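Local coordinates for protein 3-ketosteroid-delta4-5alpha-dehydrogenase (Rhodococcus jostii, PDB 4AT2) that probably catalyses the FAD-dependent introduction of the delta4 double bond into 3-keto-5alpha-steroids, a step of steroid catabolism, at residues 309-314 and 346-351; 407-412 and 426-431; 445-450 and 484-489. One frame throughout, in Å; residues are numbered along the deposited sequence. Where two conformers were deposited one is given.

Contact 1: residues 309-314 and 346-351. With ASD (4-androstene-3-17-dione), chain B.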
loop_
_atom_site.group_PDB
_atom_site.type_symbol
_atom_site.label_atom_id
_atom_site.label_comp_id
_atom_site.label_asym_id
_atom_site.label_seq_id
_atom_site.Cartn_x
_atom_site.Cartn_y
_atom_site.Cartn_z
ATOM N N THR A 309 0.382 -6.944 -3.503
ATOM C CA THR A 309 1.029 -8.246 -3.314
ATOM C C THR A 309 0.056 -9.407 -3.439
ATOM O O THR A 309 -1.000 -9.413 -2.794
ATOM C CB THR A 309 1.693 -8.370 -1.924
ATOM O OG1 THR A 309 0.701 -8.179 -0.912
ATOM C CG2 THR A 309 2.771 -7.317 -1.738
ATOM N N GLU A 310 0.437 -10.392 -4.250
ATOM C CA GLU A 310 -0.208 -11.696 -4.220
ATOM C C GLU A 310 0.098 -12.323 -2.859
ATOM O O GLU A 310 1.203 -12.137 -2.327
ATOM C CB GLU A 310 0.339 -12.583 -5.343
ATOM C CG GLU A 310 -0.258 -13.993 -5.384
ATOM C CD GLU A 310 0.414 -15.027 -4.474
ATOM O OE1 GLU A 310 1.528 -14.803 -3.945
ATOM O OE2 GLU A 310 -0.176 -16.116 -4.281
ATOM N N VAL A 311 -0.863 -13.055 -2.295
ATOM C CA VAL A 311 -0.664 -13.720 -1.001
ATOM C C VAL A 311 -1.268 -15.116 -1.055
ATOM O O VAL A 311 -2.468 -15.262 -1.256
ATOM C CB VAL A 311 -1.296 -12.935 0.172
ATOM C CG1 VAL A 311 -0.946 -13.612 1.489
ATOM C CG2 VAL A 311 -0.833 -11.474 0.198
ATOM N N ALA A 312 -0.434 -16.131 -0.872
ATOM C CA ALA A 312 -0.888 -17.518 -0.825
ATOM C C ALA A 312 -1.117 -17.910 0.630
ATOM O O ALA A 312 -0.641 -17.237 1.532
ATOM C CB ALA A 312 0.141 -18.430 -1.470
ATOM N N PHE A 313 -1.840 -19.005 0.840
ATOM C CA PHE A 313 -2.232 -19.457 2.171
ATOM C C PHE A 313 -2.017 -20.959 2.137
ATOM O O PHE A 313 -2.739 -21.667 1.433
ATOM C CB PHE A 313 -3.714 -19.102 2.371
ATOM C CG PHE A 313 -4.250 -19.369 3.753
ATOM C CD1 PHE A 313 -3.729 -18.711 4.867
ATOM C CD2 PHE A 313 -5.336 -20.230 3.932
ATOM C CE1 PHE A 313 -4.254 -18.932 6.135
ATOM C CE2 PHE A 313 -5.861 -20.460 5.196
ATOM C CZ PHE A 313 -5.327 -19.806 6.299
ATOM N N VAL A 314 -1.000 -21.446 2.852
ATOM C CA VAL A 314 -0.501 -22.805 2.603
ATOM C C VAL A 314 -1.254 -23.898 3.365
ATOM O O VAL A 314 -0.705 -24.626 4.190
ATOM C CB VAL A 314 1.036 -22.929 2.743
ATOM C CG1 VAL A 314 1.729 -22.220 1.578
ATOM C CG2 VAL A 314 1.513 -22.407 4.092
ATOM N N MET A 346 -6.943 -11.684 2.805
ATOM C CA MET A 346 -7.778 -11.227 3.919
ATOM C C MET A 346 -7.099 -11.530 5.255
ATOM O O MET A 346 -7.142 -10.724 6.193
ATOM C CB MET A 346 -9.168 -11.866 3.877
ATOM C CG MET A 346 -9.983 -11.598 2.625
ATOM S SD MET A 346 -10.291 -9.854 2.260
ATOM C CE MET A 346 -9.020 -9.493 1.041
ATOM N N THR A 347 -6.474 -12.697 5.330
ATOM C CA THR A 347 -5.820 -13.138 6.561
ATOM C C THR A 347 -4.623 -12.249 6.905
ATOM O O THR A 347 -4.540 -11.717 8.010
ATOM C CB THR A 347 -5.410 -14.622 6.475
ATOM O OG1 THR A 347 -6.583 -15.409 6.207
ATOM C CG2 THR A 347 -4.775 -15.092 7.800
ATOM N N LEU A 348 -3.712 -12.087 5.951
ATOM C CA LEU A 348 -2.516 -11.284 6.178
ATOM C C LEU A 348 -2.844 -9.810 6.336
ATOM O O LEU A 348 -2.351 -9.165 7.257
ATOM C CB LEU A 348 -1.520 -11.455 5.026
ATOM C CG LEU A 348 -0.245 -10.605 5.111
ATOM C CD1 LEU A 348 0.578 -11.008 6.331
ATOM C CD2 LEU A 348 0.557 -10.807 3.839
ATOM N N PHE A 349 -3.684 -9.284 5.445
ATOM C CA PHE A 349 -3.937 -7.842 5.431
ATOM C C PHE A 349 -4.800 -7.413 6.612
ATOM O O PHE A 349 -4.519 -6.386 7.254
ATOM C CB PHE A 349 -4.659 -7.386 4.148
ATOM C CG PHE A 349 -3.880 -7.565 2.859
ATOM C CD1 PHE A 349 -2.532 -7.935 2.839
ATOM C CD2 PHE A 349 -4.523 -7.311 1.649
ATOM C CE1 PHE A 349 -1.862 -8.074 1.625
ATOM C CE2 PHE A 349 -3.860 -7.456 0.434
ATOM C CZ PHE A 349 -2.526 -7.835 0.425
ATOM N N HIS A 350 -5.869 -8.166 6.883
ATOM C CA HIS A 350 -6.931 -7.654 7.755
ATOM C C HIS A 350 -7.102 -8.346 9.073
ATOM O O HIS A 350 -7.812 -7.821 9.945
ATOM C CB HIS A 350 -8.264 -7.623 7.006
ATOM C CG HIS A 350 -8.171 -6.965 5.660
ATOM N ND1 HIS A 350 -7.605 -5.750 5.489
ATOM C CD2 HIS A 350 -8.588 -7.385 4.399
ATOM C CE1 HIS A 350 -7.649 -5.417 4.189
ATOM N NE2 HIS A 350 -8.254 -6.411 3.523
ATOM N N GLN A 351 -6.471 -9.515 9.226
ATOM C CA GLN A 351 -6.600 -10.300 10.463
ATOM C C GLN A 351 -5.269 -10.515 11.182
ATOM O O GLN A 351 -5.114 -11.478 11.970
ATOM C CB GLN A 351 -7.304 -11.652 10.216
ATOM C CG GLN A 351 -8.617 -11.576 9.429
ATOM C CD GLN A 351 -9.664 -10.644 10.029
ATOM O OE1 GLN A 351 -9.776 -10.502 11.251
ATOM N NE2 GLN A 351 -10.444 -10.003 9.161
HETATM C C1 ASD B . 0.585 -18.485 -7.004
HETATM C C10 ASD B . -0.337 -19.672 -6.671
HETATM C C11 ASD B . 0.996 -20.188 -4.517
HETATM C C12 ASD B . 1.725 -21.212 -3.612
HETATM C C13 ASD B . 0.920 -22.503 -3.506
HETATM C C14 ASD B . 0.656 -23.033 -4.914
HETATM C C15 ASD B . 0.260 -24.505 -4.732
HETATM C C16 ASD B . 1.211 -25.000 -3.629
HETATM C C17 ASD B . 1.622 -23.705 -2.947
HETATM C C18 ASD B . -0.318 -22.319 -2.621
HETATM C C19 ASD B . -1.547 -19.179 -5.874
HETATM C C2 ASD B . -0.046 -17.430 -7.939
HETATM C C3 ASD B . -0.798 -18.065 -9.089
HETATM C C4 ASD B . -1.034 -19.531 -9.080
HETATM C C5 ASD B . -0.877 -20.274 -7.959
HETATM C C6 ASD B . -1.316 -21.732 -8.012
HETATM C C7 ASD B . -0.405 -22.645 -7.193
HETATM C C8 ASD B . -0.216 -22.104 -5.776
HETATM C C9 ASD B . 0.478 -20.722 -5.873
HETATM O O1 ASD B . -1.186 -17.380 -10.036
HETATM O O2 ASD B . 2.423 -23.641 -2.023
#
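Thr347 opens the contact from the helix side. Its methyl CG2 lies 4.2 Å from Phe313 CE1 and meets that ring obliquely. Its hydroxyl is used away from the strand, bonded to Tyr333 OH and to the carbonyl of Ile343. Leu348 comes next and faces Val311. Its CG stands anti to the backbone N (chi1 177°), which carries CD2 out toward the strand. There Leu348 CD2 sits against both valine methyls, 4.0 Å from Val311 CG2. The two side chains cross at about a right angle. Phe349 follows, and its ring end bends back to the strand. Phe349 CZ lies 3.5 Å from Thr309 OG1, which sits at the ring edge in its plane. On the same ring, Phe349 CE1 packs 3.8 Å from Val311 CG2. Arg276 makes a cation-pi contact with this ring. His350 bonds through ND1 to His350 ND1 of the second subunit.

The axes of helix 346-350 and strand 309-313 come within 9.0 Å, their directions at 121°, and side chains join them. The other side of the strand faces the steroid. Ala312 CB is 3.6 Å from ASD C11, and Glu310 OE2 is 3.7 Å from ASD C1. Here a helix packs on one face of an antiparallel sheet, and the edge strand's other face lines the 4-androstene-3,17-dione pocket.

Contact 2: residues 407-412 and 426-431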
loop_
_atom_site.group_PDB
_atom_site.type_symbol
_atom_site.label_atom_id
_atom_site.label_comp_id
_atom_site.label_asym_id
_atom_site.label_seq_id
_atom_site.Cartn_x
_atom_site.Cartn_y
_atom_site.Cartn_z
ATOM N N GLU A 407 -22.180 -21.054 17.552
ATOM C CA GLU A 407 -23.633 -21.107 17.823
ATOM C C GLU A 407 -24.416 -20.367 16.728
ATOM O O GLU A 407 -25.397 -20.897 16.191
ATOM C CB GLU A 407 -23.973 -20.524 19.197
ATOM C CG GLU A 407 -23.689 -21.467 20.354
ATOM C CD GLU A 407 -23.675 -20.767 21.703
ATOM O OE1 GLU A 407 -24.114 -19.595 21.797
ATOM O OE2 GLU A 407 -23.202 -21.394 22.683
ATOM N N VAL A 408 -23.971 -19.159 16.394
ATOM C CA VAL A 408 -24.663 -18.326 15.399
ATOM C C VAL A 408 -24.512 -18.963 14.014
ATOM O O VAL A 408 -25.492 -19.086 13.264
ATOM C CB VAL A 408 -24.151 -16.866 15.430
ATOM C CG1 VAL A 408 -24.751 -16.028 14.288
ATOM C CG2 VAL A 408 -24.467 -16.237 16.782
ATOM N N TYR A 409 -23.307 -19.430 13.701
ATOM C CA TYR A 409 -23.075 -20.079 12.417
ATOM C C TYR A 409 -23.992 -21.281 12.272
ATOM O O TYR A 409 -24.639 -21.464 11.235
ATOM C CB TYR A 409 -21.616 -20.523 12.284
ATOM C CG TYR A 409 -21.333 -21.237 10.980
ATOM C CD1 TYR A 409 -21.085 -20.513 9.814
ATOM C CD2 TYR A 409 -21.323 -22.633 10.911
ATOM C CE1 TYR A 409 -20.834 -21.162 8.613
ATOM C CE2 TYR A 409 -21.065 -23.290 9.715
ATOM C CZ TYR A 409 -20.821 -22.543 8.575
ATOM O OH TYR A 409 -20.569 -23.174 7.384
ATOM N N ASN A 410 -24.046 -22.097 13.321
ATOM C CA ASN A 410 -24.848 -23.312 13.274
ATOM C C ASN A 410 -26.339 -23.057 13.192
ATOM O O ASN A 410 -27.053 -23.825 12.544
ATOM C CB ASN A 410 -24.556 -24.208 14.477
ATOM C CG ASN A 410 -23.270 -24.987 14.319
ATOM O OD1 ASN A 410 -22.575 -24.868 13.309
ATOM N ND2 ASN A 410 -22.961 -25.821 15.319
ATOM N N LYS A 411 -26.817 -22.007 13.856
ATOM C CA LYS A 411 -28.254 -21.695 13.805
ATOM C C LYS A 411 -28.683 -21.455 12.355
ATOM O O LYS A 411 -29.691 -21.995 11.878
ATOM C CB LYS A 411 -28.563 -20.468 14.676
ATOM C CG LYS A 411 -30.016 -20.021 14.617
ATOM C CD LYS A 411 -30.281 -18.877 15.588
ATOM C CE LYS A 411 -29.870 -17.544 14.993
ATOM N NZ LYS A 411 -28.582 -17.034 15.549
ATOM N N HIS A 412 -27.892 -20.669 11.640
ATOM C CA HIS A 412 -28.199 -20.379 10.240
ATOM C C HIS A 412 -27.823 -21.518 9.334
ATOM O O HIS A 412 -28.516 -21.789 8.357
ATOM C CB HIS A 412 -27.543 -19.077 9.813
ATOM C CG HIS A 412 -28.077 -17.877 10.550
ATOM N ND1 HIS A 412 -29.264 -17.310 10.248
ATOM C CD2 HIS A 412 -27.564 -17.168 11.631
ATOM C CE1 HIS A 412 -29.490 -16.267 11.078
ATOM N NE2 HIS A 412 -28.454 -16.181 11.930
ATOM N N GLU A 426 -24.160 -25.032 -0.687
ATOM C CA GLU A 426 -23.606 -26.381 -0.836
ATOM C C GLU A 426 -22.513 -26.712 0.189
ATOM O O GLU A 426 -22.279 -27.881 0.507
ATOM C CB GLU A 426 -23.070 -26.586 -2.261
ATOM C CG GLU A 426 -22.320 -25.387 -2.842
ATOM C CD GLU A 426 -23.184 -24.503 -3.748
ATOM O OE1 GLU A 426 -24.265 -24.028 -3.315
ATOM O OE2 GLU A 426 -22.768 -24.267 -4.914
ATOM N N TRP A 427 -21.826 -25.680 0.690
ATOM C CA TRP A 427 -20.766 -25.870 1.688
ATOM C C TRP A 427 -21.206 -25.530 3.094
ATOM O O TRP A 427 -20.392 -25.544 4.024
ATOM C CB TRP A 427 -19.557 -25.006 1.339
ATOM C CG TRP A 427 -18.925 -25.387 0.028
ATOM C CD1 TRP A 427 -18.832 -24.614 -1.124
ATOM C CD2 TRP A 427 -18.299 -26.664 -0.310
ATOM N NE1 TRP A 427 -18.192 -25.304 -2.123
ATOM C CE2 TRP A 427 -17.849 -26.546 -1.696
ATOM C CE3 TRP A 427 -18.063 -27.856 0.381
ATOM C CZ2 TRP A 427 -17.198 -27.588 -2.349
ATOM C CZ3 TRP A 427 -17.405 -28.895 -0.288
ATOM C CH2 TRP A 427 -16.989 -28.759 -1.618
ATOM N N VAL A 428 -22.475 -25.183 3.263
ATOM C CA VAL A 428 -22.960 -24.722 4.563
ATOM C C VAL A 428 -23.726 -25.826 5.288
ATOM O O VAL A 428 -24.748 -26.311 4.800
ATOM C CB VAL A 428 -23.864 -23.474 4.395
ATOM C CG1 VAL A 428 -24.514 -23.094 5.719
ATOM C CG2 VAL A 428 -23.061 -22.293 3.860
ATOM N N LYS A 429 -23.237 -26.218 6.463
ATOM C CA LYS A 429 -23.973 -27.123 7.338
ATOM C C LYS A 429 -23.395 -26.960 8.735
ATOM O O LYS A 429 -22.267 -26.470 8.867
ATOM C CB LYS A 429 -23.889 -28.577 6.858
ATOM C CG LYS A 429 -22.494 -29.169 6.873
ATOM C CD LYS A 429 -22.581 -30.639 6.485
ATOM C CE LYS A 429 -21.220 -31.306 6.480
ATOM N NZ LYS A 429 -21.444 -32.742 6.145
ATOM N N PRO A 430 -24.161 -27.322 9.774
ATOM C CA PRO A 430 -23.636 -27.101 11.119
ATOM C C PRO A 430 -22.322 -27.819 11.383
ATOM O O PRO A 430 -22.078 -28.916 10.860
ATOM C CB PRO A 430 -24.740 -27.664 12.023
ATOM C CG PRO A 430 -25.992 -27.490 11.213
ATOM C CD PRO A 430 -25.564 -27.787 9.801
ATOM N N ILE A 431 -21.475 -27.170 12.169
ATOM C CA ILE A 431 -20.268 -27.811 12.671
ATOM C C ILE A 431 -20.657 -28.746 13.805
ATOM O O ILE A 431 -21.294 -28.324 14.785
ATOM C CB ILE A 431 -19.247 -26.778 13.168
ATOM C CG1 ILE A 431 -18.881 -25.819 12.039
ATOM C CG2 ILE A 431 -17.995 -27.473 13.699
ATOM C CD1 ILE A 431 -18.105 -24.625 12.520
HETATM O O HOH W 1 -20.028 -25.733 7.146
#
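Asn410, on helix 401-413, and Pro430, in the loop that follows it, bring their backbones very close, with CA atoms 4.5 Å apart. The amide of Asn410 grips Ile431 twice. Asn410 OD1 accepts from Ile431 N at 2.8 Å in a fairly straight bond (155° at the hydrogen). The N-H reaches OD1 from above the carbonyl plane, 36° out of it. Asn410 ND2 gives a hydrogen to Ile431 O at 3.1 Å, on a lone pair of that carbonyl. The two bonds fix the rotation of the amide and satisfy both polar backbone groups of Ile431. With chi1 at -78°, CG of Asn410 lies anti to its own carbonyl carbon, which brings the amide toward Ile431. Asn410 OD1 is also 3.3 Å from Pro430 CA.

Tyr409 reaches further along the loop. Tyr409 CE2 meets Lys429 O at 3.5 Å, near the ring plane. It also packs 4.1 Å from Ile431 CG1, where the two side chains cross at about a right angle. Tyr409 OH binds a water at 2.6 Å and also Lys423 NZ. The water lies 2.9 Å from Lys429 O and also bonds Trp427 O, so it links the tyrosine to two loop carbonyls, though it may not serve every acceptor fully at once.

Ile324 of strand 324-326 touches both Tyr409 and Ile431. Ala413 of the helix meets Val428 and Pro430. Lys411 and His412 bond to Ala399 O of the second subunit, while the loop runs on to strand 435-439.

Contact 3: residues 445-450 and 484-489. With ASD (4-androstene-3-17-dione), chain B.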
loop_
_atom_site.group_PDB
_atom_site.type_symbol
_atom_site.label_atom_id
_atom_site.label_comp_id
_atom_site.label_asym_id
_atom_site.label_seq_id
_atom_site.Cartn_x
_atom_site.Cartn_y
_atom_site.Cartn_z
ATOM N N LEU A 445 2.414 -16.213 2.480
ATOM C CA LEU A 445 3.653 -15.751 1.850
ATOM C C LEU A 445 3.253 -15.195 0.504
ATOM O O LEU A 445 2.193 -15.534 -0.012
ATOM C CB LEU A 445 4.666 -16.893 1.699
ATOM C CG LEU A 445 4.368 -18.046 0.733
ATOM C CD1 LEU A 445 5.547 -19.009 0.735
ATOM C CD2 LEU A 445 3.078 -18.781 1.091
ATOM N N GLY A 446 4.067 -14.328 -0.079
ATOM C CA GLY A 446 3.609 -13.726 -1.324
ATOM C C GLY A 446 4.665 -13.117 -2.207
ATOM O O GLY A 446 5.865 -13.224 -1.937
ATOM N N PHE A 447 4.198 -12.498 -3.286
ATOM C CA PHE A 447 5.080 -11.854 -4.253
ATOM C C PHE A 447 4.475 -10.523 -4.706
ATOM O O PHE A 447 3.295 -10.256 -4.461
ATOM C CB PHE A 447 5.468 -12.806 -5.425
ATOM C CG PHE A 447 4.313 -13.291 -6.274
ATOM C CD1 PHE A 447 3.749 -12.473 -7.259
ATOM C CD2 PHE A 447 3.846 -14.600 -6.152
ATOM C CE1 PHE A 447 2.700 -12.934 -8.063
ATOM C CE2 PHE A 447 2.810 -15.065 -6.955
ATOM C CZ PHE A 447 2.233 -14.229 -7.909
ATOM N N THR A 448 5.298 -9.672 -5.315
ATOM C CA THR A 448 4.928 -8.295 -5.603
ATOM C C THR A 448 4.236 -8.161 -6.955
ATOM O O THR A 448 4.513 -8.937 -7.876
ATOM C CB THR A 448 6.177 -7.387 -5.578
ATOM O OG1 THR A 448 7.133 -7.867 -6.540
ATOM C CG2 THR A 448 6.816 -7.416 -4.195
ATOM N N LEU A 449 3.332 -7.189 -7.051
ATOM C CA LEU A 449 2.514 -6.964 -8.261
ATOM C C LEU A 449 2.702 -5.559 -8.812
ATOM O O LEU A 449 2.253 -5.261 -9.927
ATOM C CB LEU A 449 1.021 -7.200 -7.971
ATOM C CG LEU A 449 0.659 -8.585 -7.397
ATOM C CD1 LEU A 449 -0.805 -8.631 -6.958
ATOM C CD2 LEU A 449 0.977 -9.710 -8.388
ATOM N N GLY A 450 3.370 -4.707 -8.047
ATOM C CA GLY A 450 3.573 -3.316 -8.448
ATOM C C GLY A 450 4.792 -3.148 -9.323
ATOM O O GLY A 450 5.692 -3.986 -9.320
ATOM N N GLY A 484 -4.267 -4.550 -6.572
ATOM C CA GLY A 484 -4.414 -4.844 -5.138
ATOM C C GLY A 484 -4.828 -6.288 -4.948
ATOM O O GLY A 484 -4.008 -7.132 -4.573
ATOM N N GLY A 485 -6.090 -6.586 -5.262
ATOM C CA GLY A 485 -6.535 -7.978 -5.329
ATOM C C GLY A 485 -5.786 -8.762 -6.402
ATOM O O GLY A 485 -5.240 -8.177 -7.343
ATOM N N TYR A 486 -5.777 -10.085 -6.255
ATOM C CA TYR A 486 -5.084 -10.967 -7.181
ATOM C C TYR A 486 -5.988 -12.130 -7.587
ATOM O O TYR A 486 -6.817 -12.584 -6.804
ATOM C CB TYR A 486 -3.782 -11.501 -6.543
ATOM C CG TYR A 486 -2.970 -12.377 -7.475
ATOM C CD1 TYR A 486 -2.111 -11.806 -8.419
ATOM C CD2 TYR A 486 -3.060 -13.775 -7.429
ATOM C CE1 TYR A 486 -1.379 -12.595 -9.290
ATOM C CE2 TYR A 486 -2.335 -14.567 -8.313
ATOM C CZ TYR A 486 -1.483 -13.965 -9.232
ATOM O OH TYR A 486 -0.755 -14.717 -10.129
ATOM N N ALA A 487 -5.805 -12.624 -8.810
ATOM C CA ALA A 487 -6.451 -13.857 -9.252
ATOM C C ALA A 487 -5.397 -14.696 -9.948
ATOM O O ALA A 487 -4.557 -14.158 -10.683
ATOM C CB ALA A 487 -7.627 -13.563 -10.190
ATOM N N SER A 488 -5.412 -16.010 -9.708
ATOM C CA SER A 488 -4.431 -16.901 -10.346
ATOM C C SER A 488 -4.540 -16.832 -11.864
ATOM O O SER A 488 -5.650 -16.885 -12.437
ATOM C CB SER A 488 -4.592 -18.360 -9.890
ATOM O OG SER A 488 -4.095 -18.542 -8.576
ATOM N N GLY A 489 -3.388 -16.676 -12.513
ATOM C CA GLY A 489 -3.350 -16.567 -13.970
ATOM C C GLY A 489 -3.162 -15.152 -14.478
ATOM O O GLY A 489 -2.884 -14.954 -15.652
HETATM C C1 ASD B . 0.585 -18.485 -7.004
HETATM C C10 ASD B . -0.337 -19.672 -6.671
HETATM C C11 ASD B . 0.996 -20.188 -4.517
HETATM C C12 ASD B . 1.725 -21.212 -3.612
HETATM C C13 ASD B . 0.920 -22.503 -3.506
HETATM C C14 ASD B . 0.656 -23.033 -4.914
HETATM C C15 ASD B . 0.260 -24.505 -4.732
HETATM C C16 ASD B . 1.211 -25.000 -3.629
HETATM C C17 ASD B . 1.622 -23.705 -2.947
HETATM C C18 ASD B . -0.318 -22.319 -2.621
HETATM C C19 ASD B . -1.547 -19.179 -5.874
HETATM C C2 ASD B . -0.046 -17.430 -7.939
HETATM C C3 ASD B . -0.798 -18.065 -9.089
HETATM C C4 ASD B . -1.034 -19.531 -9.080
HETATM C C5 ASD B . -0.877 -20.274 -7.959
HETATM C C6 ASD B . -1.316 -21.732 -8.012
HETATM C C7 ASD B . -0.405 -22.645 -7.193
HETATM C C8 ASD B . -0.216 -22.104 -5.776
HETATM C C9 ASD B . 0.478 -20.722 -5.873
HETATM O O1 ASD B . -1.186 -17.380 -10.036
HETATM O O2 ASD B . 2.423 -23.641 -2.023
#
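Leu449, just past strand 445-448, and Gly484, within the loop that leads to helix 490-507, are the closest backbone points, with CA atoms 7.9 Å apart. Side chains fill the space between. Tyr486 carries the contact. Its CG is anti to the backbone N (chi1 -177°), which sends the ring toward the strand. Phe447 points its edge at the face of this ring in an offset edge-to-face pair, with centroids 5.7 Å apart and planes at 86°. Phe447 CZ also lies 3.8 Å from Tyr486 OH. Leu449 packs across the near end of the tyrosine. Leu449 CD1 touches Tyr486 CD1 at 3.7 Å, and Leu449 CD2 lies beside Tyr486 CD1 and CE1.

The steroid A ring lies against Phe447 and Tyr486. Tyr486 OH donates to ASD O1 at 2.7 Å, with O1 at the ring edge in its plane. Gly489 N adds a weak bond to the same oxygen, ASD O1, at 3.4 Å. Ser488 OG, held by Tyr339 OH, sits 3.3 Å from ASD C4. The edge of Phe447 meets the A ring too, with Phe447 CE2 3.8 Å from ASD C2. A phenylalanine in place of Tyr486 would probably leave the steroid ketone without its shorter hydrogen bond, and so less firmly fixed. Gly489 is the N-cap residue of helix 490-507, and its backbone angles call for glycine.

Phe447, Tyr486 and Gly489 also touch the FAD, so steroid and cofactor meet the same group of residues. Two donors converge on the 3-keto oxygen, one of them at a helix N terminus. This is likely to polarise the carbonyl, consistent with making hydrogen on the alpha carbon C4 easier to remove.

How the contacts relate
Contact 1 comes first along the chain. It closes 31 residues and joins strand 309-313 to helix 340-350. Contact 2 closes 13 residues that run from the end of helix 401-413 into the loop, and holds the part before strand 435-439 to that helix. Contact 3 closes 33 residues and brings strand 444-452 to the loop before helix 490-507. All three are in series, so none nests in or crosses another. Strands 309-313 and 444-452 are antiparallel neighbours, with Ala312 N 2.8 Å from Leu445 O in a probable hydrogen bond, and contacts 1 and 3 both touch the steroid. Contact 2 lies apart, its nearest atoms about 15 Å from contact 1. Contacts 1 and 2 both reach the second subunit.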